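Local coordinates for protein 15-O-acetyltransferase (Fusarium sporotrichioides, PDB 3FOT) that acetylates the 15-hydroxyl group of trichothecene intermediates as a BAHD-superfamily acetyltransferase in the biosynthesis of T-2 toxin and related fungal mycotoxins, at residues D52-A63 against V459-N470. Residues are numbered along the deposited sequence; the frame is centred on the assembly and turned at random.
Sequences DLYIATSLRNIA and VLSVESIDFVVN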
loop_
_atom_site.group_PDB
_atom_site.type_symbol
_atom_site.label_atom_id
_atom_site.label_comp_id
_atom_site.label_asym_id
_atom_site.label_seq_id
_atom_site.Cartn_x
_atom_site.Cartn_y
_atom_site.Cartn_z
ATOM N N ASP A 52 -9.198 0.848 1.960
ATOM C CA ASP A 52 -8.479 1.727 2.896
ATOM C C ASP A 52 -7.108 1.122 3.240
ATOM O O ASP A 52 -6.969 -0.109 3.343
ATOM C CB ASP A 52 -9.280 1.927 4.191
ATOM C CG ASP A 52 -10.314 3.053 4.102
ATOM O OD1 ASP A 52 -10.725 3.457 2.983
ATOM O OD2 ASP A 52 -10.736 3.551 5.175
ATOM N N LEU A 53 -6.127 2.000 3.419
ATOM C CA LEU A 53 -4.760 1.621 3.796
ATOM C C LEU A 53 -4.602 1.752 5.291
ATOM O O LEU A 53 -5.073 2.728 5.877
ATOM C CB LEU A 53 -3.747 2.587 3.161
ATOM C CG LEU A 53 -3.790 2.857 1.667
ATOM C CD1 LEU A 53 -2.883 4.033 1.339
ATOM C CD2 LEU A 53 -3.336 1.597 0.995
ATOM N N TYR A 54 -3.959 0.771 5.918
ATOM C CA TYR A 54 -3.554 0.922 7.312
ATOM C C TYR A 54 -2.091 0.530 7.423
ATOM O O TYR A 54 -1.655 -0.458 6.811
ATOM C CB TYR A 54 -4.334 -0.006 8.222
ATOM C CG TYR A 54 -5.805 0.275 8.361
ATOM C CD1 TYR A 54 -6.284 0.927 9.497
ATOM C CD2 TYR A 54 -6.718 -0.147 7.389
ATOM C CE1 TYR A 54 -7.635 1.153 9.680
ATOM C CE2 TYR A 54 -8.095 0.078 7.561
ATOM C CZ TYR A 54 -8.533 0.733 8.710
ATOM O OH TYR A 54 -9.855 0.965 8.973
ATOM N N ILE A 55 -1.351 1.299 8.207
ATOM C CA ILE A 55 0.046 0.954 8.534
ATOM C C ILE A 55 0.143 0.833 10.061
ATOM O O ILE A 55 -0.156 1.778 10.780
ATOM C CB ILE A 55 1.044 1.998 7.970
ATOM C CG1 ILE A 55 0.916 2.073 6.433
ATOM C CG2 ILE A 55 2.531 1.625 8.340
ATOM C CD1 ILE A 55 1.498 3.387 5.820
ATOM N N ALA A 56 0.524 -0.352 10.549
ATOM C CA ALA A 56 0.626 -0.590 11.982
ATOM C C ALA A 56 2.097 -0.566 12.337
ATOM O O ALA A 56 2.891 -1.371 11.793
ATOM C CB ALA A 56 -0.022 -1.952 12.359
ATOM N N THR A 57 2.486 0.385 13.182
ATOM C CA THR A 57 3.884 0.476 13.597
ATOM C C THR A 57 3.928 0.164 15.096
ATOM O O THR A 57 3.099 0.649 15.855
ATOM C CB THR A 57 4.557 1.839 13.249
ATOM O OG1 THR A 57 3.906 2.917 13.941
ATOM C CG2 THR A 57 4.542 2.126 11.722
ATOM N N SER A 58 4.851 -0.680 15.522
ATOM C CA SER A 58 5.040 -0.919 16.938
ATOM C C SER A 58 6.354 -0.266 17.311
ATOM O O SER A 58 7.378 -0.563 16.705
ATOM C CB SER A 58 5.132 -2.418 17.229
ATOM O OG SER A 58 5.035 -2.654 18.604
ATOM N N LEU A 59 6.312 0.603 18.308
ATOM C CA LEU A 59 7.481 1.373 18.703
ATOM C C LEU A 59 7.831 0.997 20.139
ATOM O O LEU A 59 6.977 0.520 20.906
ATOM C CB LEU A 59 7.203 2.873 18.614
ATOM C CG LEU A 59 6.554 3.487 17.360
ATOM C CD1 LEU A 59 6.411 4.990 17.569
ATOM C CD2 LEU A 59 7.350 3.222 16.112
ATOM N N ARG A 60 9.087 1.190 20.498
ATOM C CA ARG A 60 9.512 0.965 21.878
ATOM C C ARG A 60 10.143 2.250 22.416
ATOM O O ARG A 60 10.940 2.889 21.737
ATOM C CB ARG A 60 10.508 -0.184 21.953
ATOM C CG ARG A 60 10.900 -0.535 23.373
ATOM C CD ARG A 60 11.637 -1.881 23.499
ATOM N NE ARG A 60 10.984 -2.993 22.790
ATOM C CZ ARG A 60 9.990 -3.748 23.263
ATOM N NH1 ARG A 60 9.485 -3.549 24.476
ATOM N NH2 ARG A 60 9.501 -4.732 22.516
ATOM N N ASN A 61 9.803 2.604 23.649
ATOM C CA ASN A 61 10.400 3.734 24.310
ATOM C C ASN A 61 11.856 3.419 24.673
ATOM O O ASN A 61 12.119 2.629 25.596
ATOM C CB ASN A 61 9.606 4.121 25.562
ATOM C CG ASN A 61 10.256 5.280 26.314
ATOM O OD1 ASN A 61 11.218 5.875 25.823
ATOM N ND2 ASN A 61 9.700 5.635 27.472
ATOM N N ILE A 62 12.791 3.986 23.921
ATOM C CA ILE A 62 14.217 3.780 24.212
ATOM C C ILE A 62 14.895 5.081 24.614
ATOM O O ILE A 62 16.125 5.203 24.602
ATOM C CB ILE A 62 14.981 3.106 23.051
ATOM C CG1 ILE A 62 14.860 3.919 21.747
ATOM C CG2 ILE A 62 14.506 1.671 22.887
ATOM C CD1 ILE A 62 15.990 3.617 20.745
ATOM N N ALA A 63 14.075 6.057 24.971
ATOM C CA ALA A 63 14.547 7.388 25.252
ATOM C C ALA A 63 15.431 7.457 26.511
ATOM O O ALA A 63 15.363 6.560 27.377
ATOM C CB ALA A 63 13.360 8.325 25.392
ATOM N N VAL A 459 14.705 8.202 20.693
ATOM C CA VAL A 459 13.594 8.330 21.597
ATOM C C VAL A 459 12.650 7.127 21.449
ATOM O O VAL A 459 12.324 6.472 22.438
ATOM C CB VAL A 459 12.844 9.650 21.356
ATOM C CG1 VAL A 459 11.590 9.702 22.174
ATOM C CG2 VAL A 459 13.781 10.876 21.717
ATOM N N LEU A 460 12.240 6.828 20.220
ATOM C CA LEU A 460 11.376 5.658 19.982
ATOM C C LEU A 460 11.986 4.784 18.907
ATOM O O LEU A 460 12.381 5.275 17.861
ATOM C CB LEU A 460 9.949 6.087 19.596
ATOM C CG LEU A 460 9.168 6.729 20.757
ATOM C CD1 LEU A 460 8.055 7.637 20.191
ATOM C CD2 LEU A 460 8.570 5.680 21.636
ATOM N N SER A 461 12.098 3.493 19.187
ATOM C CA SER A 461 12.623 2.548 18.198
ATOM C C SER A 461 11.457 2.030 17.382
ATOM O O SER A 461 10.424 1.640 17.963
ATOM C CB SER A 461 13.273 1.358 18.901
ATOM O OG SER A 461 13.853 0.517 17.906
ATOM N N VAL A 462 11.582 2.056 16.058
ATOM C CA VAL A 462 10.503 1.522 15.214
ATOM C C VAL A 462 10.790 0.041 15.023
ATOM O O VAL A 462 11.664 -0.321 14.220
ATOM C CB VAL A 462 10.375 2.257 13.847
ATOM C CG1 VAL A 462 9.169 1.730 13.066
ATOM C CG2 VAL A 462 10.247 3.789 14.039
ATOM N N GLU A 463 10.060 -0.796 15.759
ATOM C CA GLU A 463 10.396 -2.239 15.849
ATOM C C GLU A 463 9.801 -3.054 14.725
ATOM O O GLU A 463 10.473 -3.924 14.158
ATOM C CB GLU A 463 9.966 -2.829 17.187
ATOM C CG GLU A 463 10.671 -2.149 18.339
ATOM C CD GLU A 463 10.835 -3.041 19.536
ATOM O OE1 GLU A 463 9.897 -3.798 19.861
ATOM O OE2 GLU A 463 11.918 -2.968 20.149
ATOM N N SER A 464 8.536 -2.769 14.408
ATOM C CA SER A 464 7.838 -3.576 13.403
ATOM C C SER A 464 6.893 -2.700 12.606
ATOM O O SER A 464 6.348 -1.702 13.111
ATOM C CB SER A 464 7.076 -4.740 14.058
ATOM O OG SER A 464 6.012 -4.252 14.837
ATOM N N ILE A 465 6.723 -3.074 11.344
ATOM C CA ILE A 465 5.853 -2.358 10.433
ATOM C C ILE A 465 5.002 -3.391 9.722
ATOM O O ILE A 465 5.526 -4.335 9.128
ATOM C CB ILE A 465 6.634 -1.497 9.399
ATOM C CG1 ILE A 465 7.569 -0.493 10.101
ATOM C CG2 ILE A 465 5.662 -0.801 8.412
ATOM C CD1 ILE A 465 8.469 0.315 9.143
ATOM N N ASP A 466 3.686 -3.241 9.829
ATOM C CA ASP A 466 2.772 -4.087 9.049
ATOM C C ASP A 466 1.863 -3.225 8.191
ATOM O O ASP A 466 1.210 -2.334 8.687
ATOM C CB ASP A 466 1.965 -4.991 9.973
ATOM C CG ASP A 466 2.837 -5.993 10.671
ATOM O OD1 ASP A 466 3.387 -6.866 9.951
ATOM O OD2 ASP A 466 2.985 -5.888 11.913
ATOM N N PHE A 467 1.813 -3.519 6.903
ATOM C CA PHE A 467 1.088 -2.703 5.952
ATOM C C PHE A 467 -0.098 -3.529 5.464
ATOM O O PHE A 467 0.072 -4.615 4.895
ATOM C CB PHE A 467 2.009 -2.308 4.802
ATOM C CG PHE A 467 1.344 -1.507 3.735
ATOM C CD1 PHE A 467 1.294 -0.126 3.811
ATOM C CD2 PHE A 467 0.758 -2.133 2.643
ATOM C CE1 PHE A 467 0.675 0.614 2.827
ATOM C CE2 PHE A 467 0.139 -1.378 1.657
ATOM C CZ PHE A 467 0.100 -0.021 1.751
ATOM N N VAL A 468 -1.296 -3.036 5.750
ATOM C CA VAL A 468 -2.518 -3.724 5.342
ATOM C C VAL A 468 -3.380 -2.841 4.425
ATOM O O VAL A 468 -3.447 -1.618 4.591
ATOM C CB VAL A 468 -3.322 -4.287 6.566
ATOM C CG1 VAL A 468 -2.421 -5.157 7.469
ATOM C CG2 VAL A 468 -3.926 -3.183 7.371
ATOM N N VAL A 469 -4.006 -3.469 3.430
ATOM C CA VAL A 469 -4.979 -2.789 2.569
ATOM C C VAL A 469 -6.243 -3.606 2.677
ATOM O O VAL A 469 -6.177 -4.835 2.495
ATOM C CB VAL A 469 -4.542 -2.751 1.104
ATOM C CG1 VAL A 469 -5.588 -2.035 0.269
ATOM C CG2 VAL A 469 -3.197 -2.044 0.990
ATOM N N ASN A 470 -7.371 -2.966 2.998
ATOM C CA ASN A 470 -8.623 -3.695 3.184
ATOM C C ASN A 470 -8.927 -4.501 1.925
ATOM O O ASN A 470 -8.638 -4.052 0.824
ATOM C CB ASN A 470 -9.792 -2.749 3.440
ATOM C CG ASN A 470 -9.846 -2.242 4.883
ATOM O OD1 ASN A 470 -9.178 -2.769 5.779
ATOM N ND2 ASN A 470 -10.657 -1.223 5.104
HETATM O O HOH W 1 3.541 -3.555 13.516
HETATM O O HOH W 2 7.277 -4.525 19.532
#
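Arg60 pairs with Glu463, a residue of a classic beta bulge, a good example of how an antiparallel pair absorbs one extra residue. Strands 53-61 and 457-469, nearly 400 residues apart in sequence, are adjacent in a six-stranded mixed sheet of this BAHD-type fold, 53-61 lying between 177-184 and 457-469. At the bulge Glu463 and Ser464 both face Ser58, whose O accepts a bond from Glu463 N (2.9 Å) and a weak one from Ser464 N. The extra residue turns the Glu463 side chain toward strand 53-61. Arg60, its CG anti to the backbone N (chi1 -175°) and its chain bent at chi3, presents the guanidinium side-on: NE meets Glu463 OE2 at 2.8 Å; OE2 lies near the guanidinium plane, whereas NE comes to it from above the carboxylate plane. NH2 reaches OE1 on the syn side by a more bent bond (133°), OE1 tilted from the guanidinium plane. Two bonds thus fix the carboxylate's rotation, and Arg60 NH1 is held by Asp175 O.

On the opposite face the packing is apolar. Leu59 and Val462 run side by side, CD2 to CG2 3.6 Å, whereas Ile55 crosses Phe467 at a slant, CG1 lying 3.4 Å from ring atom CD1. Farther along, Leu53 CD2 touches both Phe467 CZ and Val469 CG2. Back on the face of Arg60, helix 134-147 covers Ala56 and Val468, and Tyr54 OH bonds to Glu142. On this same face a water donates to Ala56 O and Asp466 OD2 and accepts from Ser464 OG, 2.9 Å from that hydroxyl oxygen.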